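Side-chain contacts in malonate decarboxylase subunit alpha (Acinetobacter baumannii ATCC 17978, PDB 6MPR), which probably swaps acetyl for malonyl on an acyl carrier protein, the step that primes malonate for decarboxylation by the enzyme complex: residues E145-L150 / T178-A183; K243-L248 / M433-Q438. All blocks are in the same frame, centred on the assembly; numbering follows the deposited sequence. Where two conformers were deposited one is given.

Contact 1: E145-L150 / T178-A183; sequences ELYSRL and TEDSPA
The phenol of Tyr147 reaches from helix 143-149 to the carboxylate of Asp180, in the type II' turn from Thr178 to Ser181 that leads into helix 181-189, so the contact joins two helical segments of the parallel-sheet α/β half of the fold. Tyr147 has CG anti to the carbonyl carbon (chi1 -50°); this torsion sends the ring across to the other segment, and tyrosine suits the place because it puts a hydroxyl at the end of a long apolar ring. Its OH donates a very short hydrogen bond of 2.5 Å to Asp180 OD2, which lies at the ring edge, near the ring plane, while the carboxylate itself is turned 72° from the ring. Arg350 of helix 350-359 forms a salt bridge with Asp180 OD1, so both oxygens of this buried acid have partners. Ala183 fits over one face of the same ring, Tyr147 CD2 to Ala183 CB being 3.9 Å; its small methyl lets the backbones come near. Leu150 CD1 makes a van der Waals contact with the carbonyl oxygen Ala183 O at 3.8 Å, and the leucine also packs on Leu184 and Pro187. One water donates to both segments, bonding Tyr147 O at 3.0 Å and Ala183 O at 2.8 Å.

Contact 2: K243-L248 / M433-Q438; sequences KPVHVL and MVETFQ
Glu435 brings its carboxylate up to Val245 and His246 in the first turn of helix 244-261, a helix start facing the loop that follows strand 429-433 of the mixed sheet. The acid has CG anti to the carbonyl carbon (chi1 -58°) and runs on extended beyond it, which carries the carboxylate across to the helix. Its two oxygens divide the work. OE1 meets the valine, lying 3.8 Å from Val245 CG1 with CG2 a little farther, a plain van der Waals contact made as the two side chains slant past each other. OE2 approaches the imidazole obliquely, 3.4 Å from His246 NE2, and the carboxylate plane stands nearly perpendicular to the ring, 83° apart.

Two neighbours fix the histidine's place. Val245 CG1 sits 4.2 Å above the plane of the His246 ring, over its centre, so the branched valine meets both the ring and the acid. On the helix side, the N-cap residue Lys243 gives its backbone N-H to His246 ND1, 2.9 Å from Lys243 N and nearly straight at 168°. The N3 side chain thus accepts the N-cap N-H; the reciprocal bond of a capping box is not made, since a lysine side chain has no acceptor. The bond satisfies an amide ahead of the first turn while limiting rotation of the ring.

Ala276 of helix 272-287 also touches His246, Met249, farther along helix 244-261, touches Glu435, and Thr444 bonds to Glu435 O. The amino end of a helix, together with the lysine, probably makes a favourable electrostatic setting for the acid. Lys243 NZ stays 5.0 Å from Glu435 OE1, and water 2 links them: it accepts from Lys243 NZ at 2.9 Å and donates to Glu435 OE1 at 2.9 Å.

In the fold
From the N terminus, contact 1 comes first: it closes a loop of 27 residues that leaves helix 143-149, passes through sheet strand 158-163 and two short strands, and returns at helix 181-189. Contact 2 opens only afterwards and closes a far longer one of 184 residues, from helix 244-261 to the loop after strand 429-433, so the two are in series. They lie on opposite sides of the chain's centre, their centres 34 Å apart, one beside the parallel sheet and the other beside the mixed sheet. The long loop nevertheless returns to contact 1, because it contains helix 350-359, whose Arg350 and Met351 pack there. The second subunit also borders contact 1 but does not touch contact 2.

Contact 1: E145-L150 / T178-A183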
ATOM      1  N   GLU A 145      -6.989  -1.131  -1.287  1.00 10.69           N
ATOM      2  CA  GLU A 145      -7.849   0.016  -0.988  1.00  9.94           C
ATOM      3  C   GLU A 145      -8.946  -0.364   0.001  1.00 11.35           C
ATOM      4  O   GLU A 145      -9.219   0.368   0.965  1.00 10.12           O
ATOM      5  CB  GLU A 145      -8.445   0.558  -2.296  1.00  8.01           C
ATOM      6  CG  GLU A 145      -9.430   1.710  -2.164  1.00  8.43           C
ATOM      7  CD  GLU A 145     -10.138   1.992  -3.493  1.00 12.31           C
ATOM      8  OE1 GLU A 145     -10.797   3.048  -3.612  1.00 11.62           O
ATOM      9  OE2 GLU A 145     -10.063   1.132  -4.406  1.00 11.92           O
ATOM     10  N   LEU A 146      -9.584  -1.515  -0.214  1.00  8.53           N
ATOM     11  CA  LEU A 146     -10.617  -1.955   0.715  1.00  7.54           C
ATOM     12  C   LEU A 146     -10.015  -2.229   2.094  1.00 10.15           C
ATOM     13  O   LEU A 146     -10.587  -1.822   3.111  1.00  8.92           O
ATOM     14  CB  LEU A 146     -11.342  -3.193   0.159  1.00  7.50           C
ATOM     15  CG  LEU A 146     -12.518  -3.738   0.980  1.00  8.01           C
ATOM     16  CD1 LEU A 146     -13.639  -2.724   1.047  1.00 10.32           C
ATOM     17  CD2 LEU A 146     -13.048  -5.041   0.397  1.00 12.20           C
ATOM     18  N   TYR A 147      -8.850  -2.899   2.156  1.00  7.14           N
ATOM     19  CA  TYR A 147      -8.235  -3.124   3.470  1.00  7.00           C
ATOM     20  C   TYR A 147      -7.983  -1.806   4.188  1.00 10.58           C
ATOM     21  O   TYR A 147      -8.096  -1.722   5.419  1.00 11.39           O
ATOM     22  CB  TYR A 147      -6.892  -3.860   3.374  1.00 12.05           C
ATOM     23  CG  TYR A 147      -6.836  -5.127   2.557  1.00 11.77           C
ATOM     24  CD1 TYR A 147      -7.959  -5.910   2.356  1.00 11.24           C
ATOM     25  CD2 TYR A 147      -5.616  -5.548   1.992  1.00  8.42           C
ATOM     26  CE1 TYR A 147      -7.896  -7.055   1.586  1.00  7.85           C
ATOM     27  CE2 TYR A 147      -5.544  -6.688   1.219  1.00 12.51           C
ATOM     28  CZ  TYR A 147      -6.685  -7.439   1.022  1.00 13.06           C
ATOM     29  OH  TYR A 147      -6.637  -8.585   0.271  1.00 13.40           O
ATOM     30  N   SER A 148      -7.579  -0.780   3.440  1.00 10.06           N
ATOM     31  CA  SER A 148      -7.193   0.482   4.060  0.52  9.14           C
ATOM     32  C   SER A 148      -8.379   1.185   4.705  1.00  8.58           C
ATOM     33  O   SER A 148      -8.195   1.909   5.684  1.00  8.25           O
ATOM     34  CB  SER A 148      -6.535   1.397   3.029  0.52  8.61           C
ATOM     35  OG  SER A 148      -7.515   2.027   2.221  0.52 10.02           O
ATOM     36  N   ARG A 149      -9.586   0.988   4.176  1.00  8.47           N
ATOM     37  CA  ARG A 149     -10.756   1.631   4.758  1.00 10.03           C
ATOM     38  C   ARG A 149     -11.133   1.040   6.102  1.00  9.15           C
ATOM     39  O   ARG A 149     -11.884   1.681   6.851  1.00  8.73           O
ATOM     40  CB  ARG A 149     -11.934   1.530   3.789  1.00  8.45           C
ATOM     41  CG  ARG A 149     -11.686   2.312   2.512  1.00  8.64           C
ATOM     42  CD  ARG A 149     -12.938   2.414   1.675  1.00  8.94           C
ATOM     43  NE  ARG A 149     -13.926   3.296   2.292  1.00 10.18           N
ATOM     44  CZ  ARG A 149     -15.169   3.447   1.841  1.00 17.61           C
ATOM     45  NH1 ARG A 149     -15.600   2.741   0.806  1.00 10.87           N
ATOM     46  NH2 ARG A 149     -16.002   4.279   2.450  1.00 14.64           N
ATOM     47  N   LEU A 150     -10.615  -0.150   6.432  1.00  7.93           N
ATOM     48  CA  LEU A 150     -10.911  -0.798   7.705  1.00  9.42           C
ATOM     49  C   LEU A 150     -10.353  -0.054   8.920  1.00  9.72           C
ATOM     50  O   LEU A 150     -10.726  -0.403  10.047  1.00  8.94           O
ATOM     51  CB  LEU A 150     -10.375  -2.240   7.699  1.00  9.46           C
ATOM     52  CG  LEU A 150     -10.870  -3.151   6.570  1.00 10.26           C
ATOM     53  CD1 LEU A 150     -10.240  -4.536   6.724  1.00 10.64           C
ATOM     54  CD2 LEU A 150     -12.385  -3.256   6.552  1.00  7.74           C
ATOM     55  N   THR A 178      -2.493 -17.789   3.987  1.00  9.95           N
ATOM     56  CA  THR A 178      -2.619 -16.607   4.831  1.00 10.72           C
ATOM     57  C   THR A 178      -3.392 -15.498   4.114  1.00 11.63           C
ATOM     58  O   THR A 178      -4.342 -14.932   4.670  1.00  8.78           O
ATOM     59  CB  THR A 178      -1.225 -16.143   5.258  1.00  7.12           C
ATOM     60  OG1 THR A 178      -0.636 -17.133   6.132  1.00  8.11           O
ATOM     61  CG2 THR A 178      -1.308 -14.821   5.996  1.00  8.93           C
ATOM     62  N   GLU A 179      -3.022 -15.199   2.861  1.00  7.29           N
ATOM     63  CA  GLU A 179      -3.774 -14.267   2.018  1.00  8.42           C
ATOM     64  C   GLU A 179      -4.103 -12.950   2.719  1.00  8.04           C
ATOM     65  O   GLU A 179      -3.188 -12.254   3.189  1.00  8.32           O
ATOM     66  CB  GLU A 179      -5.073 -14.925   1.504  1.00  7.52           C
ATOM     67  CG  GLU A 179      -4.814 -16.015   0.422  1.00 11.72           C
ATOM     68  CD  GLU A 179      -6.105 -16.576  -0.190  1.00 13.80           C
ATOM     69  OE1 GLU A 179      -6.829 -15.828  -0.897  1.00 13.95           O
ATOM     70  OE2 GLU A 179      -6.397 -17.770   0.041  1.00 14.29           O
ATOM     71  N   ASP A 180      -5.404 -12.596   2.771  1.00  7.88           N
ATOM     72  CA  ASP A 180      -5.858 -11.326   3.336  1.00 14.50           C
ATOM     73  C   ASP A 180      -5.972 -11.342   4.851  1.00 10.27           C
ATOM     74  O   ASP A 180      -6.146 -10.273   5.445  1.00 11.05           O
ATOM     75  CB  ASP A 180      -7.258 -10.904   2.827  1.00  9.02           C
ATOM     76  CG  ASP A 180      -7.506 -11.194   1.340  1.00 14.88           C
ATOM     77  OD1 ASP A 180      -7.062 -12.228   0.813  1.00 15.74           O
ATOM     78  OD2 ASP A 180      -8.234 -10.395   0.713  1.00 13.07           O
ATOM     79  N   SER A 181      -5.912 -12.508   5.491  1.00  8.77           N
ATOM     80  CA  SER A 181      -6.397 -12.594   6.871  1.00  9.94           C
ATOM     81  C   SER A 181      -5.732 -11.608   7.829  1.00 10.29           C
ATOM     82  O   SER A 181      -6.455 -10.966   8.613  1.00 10.59           O
ATOM     83  CB  SER A 181      -6.267 -14.048   7.356  1.00  9.90           C
ATOM     84  OG  SER A 181      -7.112 -14.873   6.578  1.00 12.45           O
ATOM     85  N   PRO A 182      -4.406 -11.419   7.831  1.00  9.11           N
ATOM     86  CA  PRO A 182      -3.831 -10.473   8.806  1.00 16.03           C
ATOM     87  C   PRO A 182      -4.318  -9.047   8.602  1.00 13.63           C
ATOM     88  O   PRO A 182      -4.512  -8.317   9.579  1.00 12.45           O
ATOM     89  CB  PRO A 182      -2.320 -10.595   8.570  1.00 15.50           C
ATOM     90  CG  PRO A 182      -2.134 -11.896   7.854  1.00 17.93           C
ATOM     91  CD  PRO A 182      -3.355 -12.020   6.988  1.00 12.46           C
ATOM     92  N   ALA A 183      -4.549  -8.639   7.352  1.00  8.78           N
ATOM     93  CA  ALA A 183      -4.997  -7.277   7.081  1.00 10.66           C
ATOM     94  C   ALA A 183      -6.452  -7.082   7.480  1.00  8.88           C
ATOM     95  O   ALA A 183      -6.847  -5.967   7.830  1.00 12.48           O
ATOM     96  CB  ALA A 183      -4.830  -6.935   5.597  1.00  9.39           C
TER
HETATM   97  O   HOH W   1      -6.091  -3.448   6.919  1.00 14.85           O

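Contact 2: K243-L248 / M433-Q438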
ATOM      1  N   LYS A 243      -2.550 -21.449 -27.308  1.00 16.27           N
ATOM      2  CA  LYS A 243      -2.613 -21.491 -28.760  1.00 20.14           C
ATOM      3  C   LYS A 243      -1.467 -20.704 -29.395  1.00 20.63           C
ATOM      4  O   LYS A 243      -0.773 -19.941 -28.713  1.00 18.10           O
ATOM      5  CB  LYS A 243      -3.970 -20.949 -29.236  1.00 25.52           C
ATOM      6  CG  LYS A 243      -5.155 -21.696 -28.590  1.00 30.37           C
ATOM      7  CD  LYS A 243      -6.478 -21.414 -29.282  1.00 31.50           C
ATOM      8  CE  LYS A 243      -7.043 -20.086 -28.863  1.00 41.10           C
ATOM      9  NZ  LYS A 243      -7.758 -19.428 -29.991  1.00 50.73           N
ATOM     10  N   PRO A 244      -1.203 -20.910 -30.697  1.00 23.29           N
ATOM     11  CA  PRO A 244      -0.170 -20.101 -31.373  1.00 20.35           C
ATOM     12  C   PRO A 244      -0.309 -18.598 -31.175  1.00 21.68           C
ATOM     13  O   PRO A 244       0.707 -17.916 -30.998  1.00 17.49           O
ATOM     14  CB  PRO A 244      -0.347 -20.491 -32.846  1.00 23.36           C
ATOM     15  CG  PRO A 244      -0.798 -21.910 -32.789  1.00 28.76           C
ATOM     16  CD  PRO A 244      -1.686 -22.007 -31.560  1.00 21.03           C
ATOM     17  N   VAL A 245      -1.533 -18.062 -31.192  1.00 19.45           N
ATOM     18  CA  VAL A 245      -1.714 -16.620 -31.005  1.00 22.45           C
ATOM     19  C   VAL A 245      -1.188 -16.177 -29.637  1.00 21.48           C
ATOM     20  O   VAL A 245      -0.613 -15.087 -29.500  1.00 16.08           O
ATOM     21  CB  VAL A 245      -3.197 -16.228 -31.207  1.00 23.62           C
ATOM     22  CG1 VAL A 245      -4.105 -16.888 -30.164  1.00 18.52           C
ATOM     23  CG2 VAL A 245      -3.364 -14.708 -31.156  1.00 27.20           C
ATOM     24  N   HIS A 246      -1.381 -17.007 -28.599  1.00 17.08           N
ATOM     25  CA  HIS A 246      -0.847 -16.663 -27.281  1.00 17.32           C
ATOM     26  C   HIS A 246       0.675 -16.633 -27.308  1.00 20.62           C
ATOM     27  O   HIS A 246       1.296 -15.757 -26.696  1.00 17.64           O
ATOM     28  CB  HIS A 246      -1.325 -17.658 -26.225  1.00 17.53           C
ATOM     29  CG  HIS A 246      -2.815 -17.758 -26.103  1.00 19.03           C
ATOM     30  ND1 HIS A 246      -3.477 -18.965 -26.113  1.00 20.91           N
ATOM     31  CD2 HIS A 246      -3.769 -16.807 -25.957  1.00 24.16           C
ATOM     32  CE1 HIS A 246      -4.775 -18.757 -25.982  1.00 21.68           C
ATOM     33  NE2 HIS A 246      -4.978 -17.455 -25.882  1.00 22.61           N
ATOM     34  N   VAL A 247       1.282 -17.595 -28.004  1.00 15.29           N
ATOM     35  CA  VAL A 247       2.738 -17.654 -28.130  1.00 18.16           C
ATOM     36  C   VAL A 247       3.272 -16.436 -28.879  1.00 15.49           C
ATOM     37  O   VAL A 247       4.278 -15.840 -28.484  1.00 15.16           O
ATOM     38  CB  VAL A 247       3.146 -18.964 -28.824  1.00 21.18           C
ATOM     39  CG1 VAL A 247       4.649 -18.989 -29.101  1.00 17.75           C
ATOM     40  CG2 VAL A 247       2.706 -20.163 -27.997  1.00 19.83           C
ATOM     41  N   LEU A 248       2.610 -16.055 -29.975  1.00 16.11           N
ATOM     42  CA  LEU A 248       3.026 -14.879 -30.740  1.00 18.44           C
ATOM     43  C   LEU A 248       3.017 -13.627 -29.869  1.00 15.73           C
ATOM     44  O   LEU A 248       3.983 -12.855 -29.853  1.00 15.63           O
ATOM     45  CB  LEU A 248       2.112 -14.700 -31.958  1.00 19.20           C
ATOM     46  CG  LEU A 248       2.361 -13.524 -32.911  1.00 17.68           C
ATOM     47  CD1 LEU A 248       3.717 -13.619 -33.582  1.00 21.67           C
ATOM     48  CD2 LEU A 248       1.230 -13.447 -33.971  1.00 18.50           C
ATOM     49  N   MET A 433      -2.523  -6.586 -22.536  1.00 12.85           N
ATOM     50  CA  MET A 433      -2.174  -7.630 -23.500  1.00 11.34           C
ATOM     51  C   MET A 433      -3.458  -8.390 -23.801  1.00 18.23           C
ATOM     52  O   MET A 433      -3.915  -9.200 -22.989  1.00 16.37           O
ATOM     53  CB  MET A 433      -1.089  -8.550 -22.938  1.00 12.58           C
ATOM     54  CG  MET A 433      -0.772  -9.751 -23.793  1.00 14.82           C
ATOM     55  SD  MET A 433       0.507 -10.726 -22.952  1.00 23.67           S
ATOM     56  CE  MET A 433       1.065 -11.733 -24.288  1.00 24.53           C
ATOM     57  N   VAL A 434      -4.038  -8.131 -24.973  1.00 13.48           N
ATOM     58  CA  VAL A 434      -5.412  -8.510 -25.261  0.53 16.84           C
ATOM     59  C   VAL A 434      -5.524  -8.857 -26.748  1.00 17.84           C
ATOM     60  O   VAL A 434      -4.940  -8.169 -27.592  1.00 14.88           O
ATOM     61  CB  VAL A 434      -6.308  -7.328 -24.800  0.53 16.39           C
ATOM     62  CG1 VAL A 434      -6.810  -6.497 -25.947  0.53 17.24           C
ATOM     63  CG2 VAL A 434      -7.396  -7.792 -23.807  0.53 21.32           C
ATOM     64  N   GLU A 435      -6.255  -9.925 -27.072  1.00 17.07           N
ATOM     65  CA  GLU A 435      -6.555 -10.182 -28.472  1.00 18.81           C
ATOM     66  C   GLU A 435      -7.662  -9.235 -28.937  1.00 18.98           C
ATOM     67  O   GLU A 435      -8.431  -8.694 -28.136  1.00 16.60           O
ATOM     68  CB  GLU A 435      -6.968 -11.640 -28.712  1.00 22.95           C
ATOM     69  CG  GLU A 435      -5.930 -12.674 -28.285  1.00 21.39           C
ATOM     70  CD  GLU A 435      -6.484 -14.088 -28.236  1.00 33.66           C
ATOM     71  OE1 GLU A 435      -6.963 -14.583 -29.281  1.00 35.09           O
ATOM     72  OE2 GLU A 435      -6.449 -14.694 -27.143  1.00 38.00           O
ATOM     73  N   THR A 436      -7.719  -9.011 -30.248  1.00 18.69           N
ATOM     74  CA  THR A 436      -8.649  -8.002 -30.751  1.00 22.61           C
ATOM     75  C   THR A 436     -10.102  -8.444 -30.620  1.00 15.65           C
ATOM     76  O   THR A 436     -10.994  -7.597 -30.503  1.00 18.27           O
ATOM     77  CB  THR A 436      -8.305  -7.635 -32.198  1.00 17.03           C
ATOM     78  OG1 THR A 436      -8.345  -8.800 -33.041  1.00 17.43           O
ATOM     79  CG2 THR A 436      -6.914  -7.010 -32.231  1.00 16.27           C
ATOM     80  N   PHE A 437     -10.363  -9.746 -30.594  1.00 19.36           N
ATOM     81  CA  PHE A 437     -11.696 -10.256 -30.317  1.00 20.68           C
ATOM     82  C   PHE A 437     -11.639 -11.238 -29.160  1.00 26.61           C
ATOM     83  O   PHE A 437     -10.668 -11.986 -29.015  1.00 23.87           O
ATOM     84  CB  PHE A 437     -12.326 -10.927 -31.541  1.00 17.48           C
ATOM     85  CG  PHE A 437     -12.796  -9.952 -32.574  1.00 20.57           C
ATOM     86  CD1 PHE A 437     -11.889  -9.362 -33.446  1.00 19.89           C
ATOM     87  CD2 PHE A 437     -14.134  -9.613 -32.665  1.00 19.88           C
ATOM     88  CE1 PHE A 437     -12.317  -8.465 -34.397  1.00 21.44           C
ATOM     89  CE2 PHE A 437     -14.569  -8.711 -33.609  1.00 25.37           C
ATOM     90  CZ  PHE A 437     -13.667  -8.135 -34.476  1.00 24.83           C
ATOM     91  N   GLN A 438     -12.689 -11.204 -28.345  1.00 26.07           N
ATOM     92  CA  GLN A 438     -12.784 -12.017 -27.147  0.59 27.80           C
ATOM     93  C   GLN A 438     -13.295 -13.416 -27.478  1.00 36.77           C
ATOM     94  O   GLN A 438     -13.732 -13.706 -28.595  1.00 40.28           O
ATOM     95  CB  GLN A 438     -13.705 -11.348 -26.129  0.59 27.96           C
ATOM     96  CG  GLN A 438     -13.074 -10.162 -25.434  0.59 27.63           C
ATOM     97  CD  GLN A 438     -11.809 -10.551 -24.693  0.59 26.65           C
ATOM     98  OE1 GLN A 438     -11.766 -11.579 -24.020  0.59 36.45           O
ATOM     99  NE2 GLN A 438     -10.770  -9.737 -24.825  0.59 18.82           N
TER
HETATM  100  O   HOH W   2      -7.874 -17.134 -28.154  1.00 47.70           O